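Side-chain contacts in arginyl-trna synthetase (Thermus thermophilus, PDB 1IQ0), which probably attaches L-arginine to its cognate tRNA at the expense of ATP, as a monomeric class I aminoacyl-tRNA synthetase: residues P288-L293 against T300-D305; Q309-G314 against L319-Y324; E85-E90 against D508-E513. All coordinates share one frame; numbering follows the deposited sequence.

Contact 1 of 3, residues P288-L293 against T300-D305; sequences PFFVLL and TYYAKD
Phe290 and Tyr302 meet where strand 289-291, an outer strand of a three-stranded antiparallel sheet, packs beside the first turn of helix 301-312. Their side chains cross at about a right angle: the ring planes stand at 76° and the centroids lie 5.6 Å apart, an oblique aromatic pair. The touching corner is Phe290 CD1, which approaches Tyr302 CD1 to 3.6 Å and has CE1 of the same ring as its other neighbour. Both residues place CG opposite their own carbonyl carbon (chi1 -75° for Phe290), which swings the two rings together from strand and helix. Leu363 of helix 361-370 touches both rings and adds to this apolar cluster.

One helical residue further on, the packing becomes purely aliphatic. Leu292 CD2 rests 4.0 Å from Ala303 CB, and Leu249 and Leu253 of helix 248-256 add to the cover over the alanine. At the end of the strand Leu292 and Leu293 both face Leu274, a classic beta bulge. The register also brings the Leu292 carbonyl to the start of the helix. There Thr300, in the N-cap position, donates its backbone N-H to Leu292 O; N and O are 2.9 Å apart, the N-H...O angle is 148°, and the donor is tilted from the carbonyl plane.

Contact 2 of 3, residues Q309-G314 against L319-Y324; sequences QFWKMG and LRFRPY
Trp311 turns CG opposite its backbone N (chi1 170°), which carries the indole off the last turn of helix 301-312 toward Leu319 and Phe321. Phe321 instead sets CG opposite its carbonyl carbon (chi1 -64°), and its side chain comes from the opposite direction. Leu319 CD2 lies over one indole face in a CH-pi contact, 3.5 Å from the centroid of the five-membered ring and 18° off its normal. The same methyl comes 3.4 Å from Trp311 CE2, on the ring fusion. Phe321 meets the indole rim to rim, neither ring over the other's face: its CZ lies 3.6 Å from Trp311 CZ2, which sits at the edge of the Phe321 ring, and the centroids are 5.9 Å apart. At the indole edge a water in the ring plane donates to Leu319 O at 2.9 Å and accepts only weakly from Trp311 NE1 at 3.5 Å; NE1 has a second weak acceptor in Tyr342 O. Val238 of strand 236-239 touches both Trp311 and Leu319. Gly314 takes the C-prime place of a Schellman motif that closes the helix. The whole is helix-on-sheet packing at one side of the mixed sheet in the class I, Rossmann-type catalytic domain.

Contact 3 of 3, residues E85-E90 against D508-E513; sequences EALLRE and DLLDFE
Leu510 lays its CD2 methyl over the bent side chain of Glu90, 3.3 Å from Glu90 CG, in a tight contact of aliphatic carbons. It joins helix 84-92 to the break between helices 500-509 and 512-522, where a type I beta turn runs from Leu509 to Phe512, within the DALR-type anticodon-binding region. Leu510 uses its two branches separately: CD2 goes to Glu90, while CD1 stands 4.0 Å from Leu87 CG, one helical turn back. Its side chain therefore fits between these two residues and crosses both at a slant. Ala506 and Arg503 of helix 500-509 also pack on Leu87, extending the apolar seam.

Glu90 keeps CG opposite its backbone N, then bends at chi2 (72°), leaving its methylene against the leucine and taking the carboxylate away toward Glu513. The two acids approach without bonding, Glu90 OE1 and Glu513 OE1 being 4.4 Å apart. Arg93 NH2 forms a salt bridge with Glu90 OE1 and a long, weak ion pair with Glu513 OE1, which probably offsets the repulsion. Past the turn's centre, Asp511 is bound by Arg3 and Arg27, tying the same corner to the N-terminal region. On helix 84-92 itself, Arg89 NH2 bridges back to Glu85 OE1 at 2.8 Å, using the lone pair anti to the other carboxylate oxygen, with that acceptor oxygen only 13° out of the guanidinium plane.

In the fold
Contacts 1 and 2 take successive parts of helix 301-312: its start is tied to the small antiparallel sheet, its end to the large mixed sheet, with centres 21 Å apart. Contact 3 lies on the other side of the chain's centre, 51 Å from contact 1 and 42 Å from contact 2 between centres; the nearest atoms of contacts 2 and 3 are about 24 Å apart. Lys312 of segment 309-314 forms a salt bridge with Glu108, shortly before the predicted HIGH region (Val112 to His122), which in class I synthetases helps bind ATP; this probably places contact 2 beside the catalytic core. Contact 3 joins regions distant in sequence, with contacts 1 and 2 between its segments.

Contact 1 of 3, residues P288-L293 against T300-D305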
# COMPACT_ATOMS: atom_id res chain seq x y z
N PRO A 288 4.92 1.47 32.46
CA PRO A 288 4.46 0.35 31.62
C PRO A 288 2.99 0.01 31.81
O PRO A 288 2.54 -1.07 31.45
CB PRO A 288 5.36 -0.79 32.07
CG PRO A 288 5.41 -0.55 33.55
CD PRO A 288 5.62 0.96 33.65
N PHE A 289 2.23 0.95 32.38
CA PHE A 289 0.82 0.71 32.63
C PHE A 289 -0.14 1.37 31.65
O PHE A 289 -0.27 2.59 31.61
CB PHE A 289 0.47 1.15 34.05
CG PHE A 289 1.10 0.30 35.12
CD1 PHE A 289 2.47 0.27 35.28
CD2 PHE A 289 0.31 -0.48 35.95
CE1 PHE A 289 3.06 -0.53 36.26
CE2 PHE A 289 0.88 -1.28 36.94
CZ PHE A 289 2.25 -1.31 37.09
N PHE A 290 -0.80 0.54 30.84
CA PHE A 290 -1.79 1.01 29.88
C PHE A 290 -3.12 0.89 30.62
O PHE A 290 -3.41 -0.17 31.20
CB PHE A 290 -1.84 0.11 28.64
CG PHE A 290 -0.69 0.30 27.69
CD1 PHE A 290 -0.63 1.43 26.87
CD2 PHE A 290 0.31 -0.66 27.59
CE1 PHE A 290 0.43 1.60 25.97
CE2 PHE A 290 1.37 -0.50 26.69
CZ PHE A 290 1.42 0.64 25.88
N VAL A 291 -3.92 1.94 30.63
CA VAL A 291 -5.20 1.88 31.31
C VAL A 291 -6.25 1.28 30.37
O VAL A 291 -6.37 1.71 29.23
CB VAL A 291 -5.68 3.28 31.75
CG1 VAL A 291 -7.02 3.17 32.47
CG2 VAL A 291 -4.64 3.91 32.67
N LEU A 292 -6.97 0.27 30.85
CA LEU A 292 -8.02 -0.37 30.06
C LEU A 292 -9.35 0.24 30.47
O LEU A 292 -10.14 0.68 29.63
CB LEU A 292 -8.02 -1.89 30.29
CG LEU A 292 -6.75 -2.66 29.89
CD1 LEU A 292 -6.88 -4.13 30.26
CD2 LEU A 292 -6.53 -2.53 28.39
N LEU A 293 -9.60 0.27 31.78
CA LEU A 293 -10.82 0.86 32.34
C LEU A 293 -10.44 1.94 33.35
O LEU A 293 -9.67 1.69 34.27
CB LEU A 293 -11.67 -0.20 33.05
CG LEU A 293 -12.39 -1.26 32.22
CD1 LEU A 293 -13.16 -2.20 33.15
CD2 LEU A 293 -13.34 -0.60 31.24
N THR A 300 -11.34 2.53 27.77
CA THR A 300 -10.39 3.38 27.07
C THR A 300 -10.31 2.99 25.60
O THR A 300 -10.76 1.91 25.22
CB THR A 300 -8.99 3.23 27.71
OG1 THR A 300 -8.14 4.27 27.24
CG2 THR A 300 -8.38 1.90 27.34
N TYR A 301 -9.74 3.87 24.78
CA TYR A 301 -9.57 3.58 23.35
C TYR A 301 -8.59 2.42 23.18
O TYR A 301 -8.68 1.65 22.22
CB TYR A 301 -9.05 4.81 22.60
CG TYR A 301 -10.12 5.85 22.35
CD1 TYR A 301 -10.69 6.56 23.41
CD2 TYR A 301 -10.57 6.11 21.06
CE1 TYR A 301 -11.70 7.49 23.18
CE2 TYR A 301 -11.57 7.05 20.82
CZ TYR A 301 -12.13 7.73 21.89
OH TYR A 301 -13.13 8.65 21.66
N TYR A 302 -7.66 2.30 24.11
CA TYR A 302 -6.67 1.23 24.09
C TYR A 302 -7.35 -0.13 24.27
O TYR A 302 -7.03 -1.09 23.58
CB TYR A 302 -5.62 1.45 25.18
CG TYR A 302 -4.67 2.59 24.88
CD1 TYR A 302 -3.72 3.00 25.82
CD2 TYR A 302 -4.70 3.25 23.65
CE1 TYR A 302 -2.81 4.02 25.53
CE2 TYR A 302 -3.80 4.27 23.35
CZ TYR A 302 -2.86 4.65 24.29
OH TYR A 302 -1.97 5.65 23.98
N ALA A 303 -8.29 -0.21 25.21
CA ALA A 303 -9.01 -1.46 25.45
C ALA A 303 -9.81 -1.82 24.20
O ALA A 303 -9.84 -2.98 23.78
CB ALA A 303 -9.93 -1.31 26.66
N LYS A 304 -10.46 -0.83 23.59
CA LYS A 304 -11.25 -1.08 22.39
C LYS A 304 -10.38 -1.50 21.21
O LYS A 304 -10.79 -2.34 20.41
CB LYS A 304 -12.09 0.15 22.03
CG LYS A 304 -13.17 0.48 23.06
CD LYS A 304 -14.25 1.42 22.52
CE LYS A 304 -15.00 0.81 21.34
NZ LYS A 304 -15.64 -0.52 21.66
N ASP A 305 -9.18 -0.92 21.09
CA ASP A 305 -8.28 -1.30 20.00
C ASP A 305 -7.85 -2.75 20.19
O ASP A 305 -7.76 -3.51 19.23
CB ASP A 305 -7.03 -0.40 19.96
CG ASP A 305 -7.34 1.01 19.47
OD1 ASP A 305 -8.33 1.18 18.73
OD2 ASP A 305 -6.59 1.94 19.83

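Contact 2 of 3, residues Q309-G314 against L319-Y324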
# COMPACT_ATOMS: atom_id res chain seq x y z
N GLN A 309 -8.53 -5.89 17.64
CA GLN A 309 -7.36 -6.63 17.16
C GLN A 309 -7.56 -8.12 17.44
O GLN A 309 -7.22 -8.96 16.61
CB GLN A 309 -6.10 -6.16 17.90
CG GLN A 309 -4.81 -6.84 17.45
CD GLN A 309 -4.41 -6.47 16.03
OE1 GLN A 309 -4.56 -5.32 15.62
NE2 GLN A 309 -3.88 -7.44 15.28
N PHE A 310 -8.11 -8.45 18.60
CA PHE A 310 -8.36 -9.84 18.97
C PHE A 310 -9.31 -10.52 17.99
O PHE A 310 -9.11 -11.68 17.62
CB PHE A 310 -8.93 -9.92 20.39
CG PHE A 310 -7.88 -9.86 21.48
CD1 PHE A 310 -8.24 -10.08 22.81
CD2 PHE A 310 -6.55 -9.60 21.18
CE1 PHE A 310 -7.28 -10.05 23.83
CE2 PHE A 310 -5.58 -9.56 22.20
CZ PHE A 310 -5.95 -9.78 23.53
N TRP A 311 -10.34 -9.80 17.56
CA TRP A 311 -11.31 -10.35 16.61
C TRP A 311 -10.64 -10.56 15.26
O TRP A 311 -10.84 -11.59 14.62
CB TRP A 311 -12.50 -9.40 16.44
CG TRP A 311 -13.41 -9.80 15.31
CD1 TRP A 311 -14.38 -10.77 15.33
CD2 TRP A 311 -13.38 -9.29 13.97
NE1 TRP A 311 -14.96 -10.89 14.08
CE2 TRP A 311 -14.36 -10.00 13.23
CE3 TRP A 311 -12.62 -8.31 13.32
CZ2 TRP A 311 -14.59 -9.75 11.87
CZ3 TRP A 311 -12.85 -8.07 11.97
CH2 TRP A 311 -13.83 -8.79 11.26
N LYS A 312 -9.85 -9.59 14.83
CA LYS A 312 -9.16 -9.68 13.54
C LYS A 312 -8.32 -10.94 13.44
O LYS A 312 -8.25 -11.56 12.37
CB LYS A 312 -8.24 -8.46 13.34
CG LYS A 312 -8.96 -7.14 13.08
CD LYS A 312 -7.94 -6.04 12.78
CE LYS A 312 -8.61 -4.73 12.37
NZ LYS A 312 -7.57 -3.67 12.18
N MET A 313 -7.68 -11.33 14.54
CA MET A 313 -6.84 -12.52 14.55
C MET A 313 -7.54 -13.79 15.03
O MET A 313 -6.89 -14.79 15.31
CB MET A 313 -5.56 -12.25 15.36
CG MET A 313 -4.67 -11.16 14.72
SD MET A 313 -3.22 -10.67 15.67
CE MET A 313 -1.93 -10.62 14.34
N GLY A 314 -8.87 -13.74 15.14
CA GLY A 314 -9.63 -14.91 15.54
C GLY A 314 -9.63 -15.29 17.01
O GLY A 314 -10.15 -16.34 17.39
N LEU A 319 -18.94 -10.85 15.65
CA LEU A 319 -19.35 -10.09 14.47
C LEU A 319 -20.03 -10.98 13.42
O LEU A 319 -19.58 -12.11 13.16
CB LEU A 319 -18.13 -9.38 13.87
CG LEU A 319 -17.94 -7.86 13.99
CD1 LEU A 319 -18.77 -7.28 15.12
CD2 LEU A 319 -16.45 -7.55 14.18
N ARG A 320 -21.11 -10.47 12.83
CA ARG A 320 -21.87 -11.18 11.80
C ARG A 320 -21.89 -10.33 10.54
O ARG A 320 -21.97 -9.10 10.62
CB ARG A 320 -23.30 -11.43 12.28
CG ARG A 320 -23.40 -12.44 13.39
CD ARG A 320 -24.82 -12.58 13.92
NE ARG A 320 -24.88 -13.62 14.94
CZ ARG A 320 -24.78 -14.92 14.69
NH1 ARG A 320 -24.62 -15.35 13.44
NH2 ARG A 320 -24.81 -15.80 15.68
N PHE A 321 -21.85 -10.99 9.39
CA PHE A 321 -21.82 -10.29 8.11
C PHE A 321 -22.89 -10.67 7.08
O PHE A 321 -23.46 -11.75 7.13
CB PHE A 321 -20.44 -10.49 7.46
CG PHE A 321 -19.32 -9.90 8.25
CD1 PHE A 321 -18.86 -10.52 9.40
CD2 PHE A 321 -18.77 -8.68 7.87
CE1 PHE A 321 -17.87 -9.93 10.17
CE2 PHE A 321 -17.77 -8.08 8.63
CZ PHE A 321 -17.32 -8.70 9.78
N ARG A 322 -23.12 -9.75 6.14
CA ARG A 322 -24.09 -9.93 5.07
C ARG A 322 -23.66 -9.01 3.92
O ARG A 322 -22.74 -8.20 4.09
CB ARG A 322 -25.50 -9.54 5.54
CG ARG A 322 -25.64 -8.07 5.90
CD ARG A 322 -26.99 -7.75 6.56
NE ARG A 322 -28.12 -7.94 5.65
CZ ARG A 322 -28.92 -8.99 5.65
NH1 ARG A 322 -28.72 -9.97 6.52
NH2 ARG A 322 -29.91 -9.08 4.77
N PRO A 323 -24.30 -9.12 2.75
CA PRO A 323 -23.92 -8.26 1.62
C PRO A 323 -24.23 -6.80 1.91
O PRO A 323 -25.26 -6.48 2.50
CB PRO A 323 -24.77 -8.81 0.46
CG PRO A 323 -24.96 -10.26 0.83
CD PRO A 323 -25.25 -10.17 2.32
N TYR A 324 -23.34 -5.91 1.49
CA TYR A 324 -23.55 -4.48 1.70
C TYR A 324 -24.11 -3.88 0.43
O TYR A 324 -23.47 -3.91 -0.62
CB TYR A 324 -22.24 -3.78 2.05
CG TYR A 324 -22.39 -2.29 2.25
CD1 TYR A 324 -23.17 -1.78 3.29
CD2 TYR A 324 -21.74 -1.38 1.41
CE1 TYR A 324 -23.31 -0.41 3.49
CE2 TYR A 324 -21.88 -0.01 1.59
CZ TYR A 324 -22.66 0.47 2.63
OH TYR A 324 -22.79 1.83 2.83
O HOH W 1 -17.46 -13.19 14.73

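Contact 3 of 3, residues E85-E90 against D508-E513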
# COMPACT_ATOMS: atom_id res chain seq x y z
N GLU A 85 22.51 -14.85 -22.99
CA GLU A 85 21.37 -15.60 -23.48
C GLU A 85 20.36 -15.90 -22.37
O GLU A 85 19.16 -15.67 -22.52
CB GLU A 85 21.83 -16.92 -24.10
CG GLU A 85 20.69 -17.78 -24.61
CD GLU A 85 21.14 -19.17 -25.02
OE1 GLU A 85 20.30 -19.95 -25.50
OE2 GLU A 85 22.34 -19.48 -24.85
N ALA A 86 20.86 -16.43 -21.25
CA ALA A 86 20.00 -16.77 -20.12
C ALA A 86 19.33 -15.51 -19.59
O ALA A 86 18.16 -15.52 -19.22
CB ALA A 86 20.82 -17.44 -19.02
N LEU A 87 20.10 -14.42 -19.54
CA LEU A 87 19.59 -13.14 -19.07
C LEU A 87 18.39 -12.71 -19.94
O LEU A 87 17.32 -12.40 -19.43
CB LEU A 87 20.71 -12.11 -19.15
CG LEU A 87 20.55 -10.70 -18.59
CD1 LEU A 87 21.93 -10.07 -18.53
CD2 LEU A 87 19.60 -9.88 -19.46
N LEU A 88 18.58 -12.73 -21.26
CA LEU A 88 17.52 -12.35 -22.18
C LEU A 88 16.32 -13.27 -22.05
O LEU A 88 15.18 -12.82 -22.01
CB LEU A 88 18.03 -12.39 -23.62
CG LEU A 88 19.12 -11.38 -23.96
CD1 LEU A 88 19.79 -11.75 -25.29
CD2 LEU A 88 18.49 -10.00 -24.03
N ARG A 89 16.58 -14.57 -21.98
CA ARG A 89 15.52 -15.56 -21.87
C ARG A 89 14.65 -15.28 -20.64
O ARG A 89 13.42 -15.28 -20.73
CB ARG A 89 16.13 -16.96 -21.77
CG ARG A 89 15.17 -18.09 -22.10
CD ARG A 89 15.92 -19.41 -22.23
NE ARG A 89 16.92 -19.36 -23.29
CZ ARG A 89 16.65 -19.22 -24.59
NH1 ARG A 89 15.39 -19.10 -25.00
NH2 ARG A 89 17.63 -19.18 -25.48
N GLU A 90 15.29 -15.02 -19.51
CA GLU A 90 14.58 -14.72 -18.27
C GLU A 90 13.83 -13.38 -18.37
O GLU A 90 12.77 -13.22 -17.76
CB GLU A 90 15.56 -14.68 -17.09
CG GLU A 90 15.01 -14.07 -15.80
CD GLU A 90 13.98 -14.94 -15.08
OE1 GLU A 90 13.43 -14.48 -14.05
OE2 GLU A 90 13.71 -16.08 -15.52
N ASP A 508 17.31 -4.54 -16.56
CA ASP A 508 16.44 -3.74 -15.69
C ASP A 508 15.12 -4.48 -15.49
O ASP A 508 14.50 -4.39 -14.43
CB ASP A 508 16.18 -2.36 -16.27
CG ASP A 508 17.41 -1.48 -16.20
OD1 ASP A 508 18.18 -1.64 -15.23
OD2 ASP A 508 17.59 -0.63 -17.09
N LEU A 509 14.71 -5.23 -16.50
CA LEU A 509 13.48 -6.01 -16.42
C LEU A 509 13.60 -7.15 -15.40
O LEU A 509 12.60 -7.57 -14.81
CB LEU A 509 13.12 -6.57 -17.79
CG LEU A 509 12.44 -5.57 -18.73
CD1 LEU A 509 12.42 -6.13 -20.15
CD2 LEU A 509 11.03 -5.30 -18.24
N LEU A 510 14.82 -7.64 -15.18
CA LEU A 510 15.04 -8.73 -14.24
C LEU A 510 14.90 -8.29 -12.78
O LEU A 510 14.87 -9.13 -11.89
CB LEU A 510 16.42 -9.36 -14.43
CG LEU A 510 16.78 -10.04 -15.77
CD1 LEU A 510 17.98 -10.93 -15.55
CD2 LEU A 510 15.63 -10.86 -16.28
N ASP A 511 14.80 -6.99 -12.55
CA ASP A 511 14.67 -6.46 -11.20
C ASP A 511 13.23 -6.23 -10.75
O ASP A 511 12.99 -5.87 -9.60
CB ASP A 511 15.44 -5.14 -11.06
CG ASP A 511 16.92 -5.32 -11.25
OD1 ASP A 511 17.45 -6.38 -10.84
OD2 ASP A 511 17.57 -4.41 -11.79
N PHE A 512 12.28 -6.44 -11.65
CA PHE A 512 10.88 -6.23 -11.34
C PHE A 512 10.32 -7.07 -10.19
O PHE A 512 9.68 -6.53 -9.27
CB PHE A 512 10.03 -6.49 -12.58
CG PHE A 512 8.55 -6.47 -12.31
CD1 PHE A 512 7.93 -5.30 -11.90
CD2 PHE A 512 7.79 -7.62 -12.46
CE1 PHE A 512 6.56 -5.27 -11.63
CE2 PHE A 512 6.42 -7.61 -12.19
CZ PHE A 512 5.81 -6.44 -11.78
N GLU A 513 10.53 -8.38 -10.24
CA GLU A 513 10.02 -9.25 -9.20
C GLU A 513 10.61 -8.94 -7.83
O GLU A 513 9.91 -9.02 -6.82
CB GLU A 513 10.24 -10.72 -9.60
CG GLU A 513 9.51 -11.10 -10.89
CD GLU A 513 9.41 -12.61 -11.13
OE1 GLU A 513 10.44 -13.30 -11.04
OE2 GLU A 513 8.29 -13.09 -11.41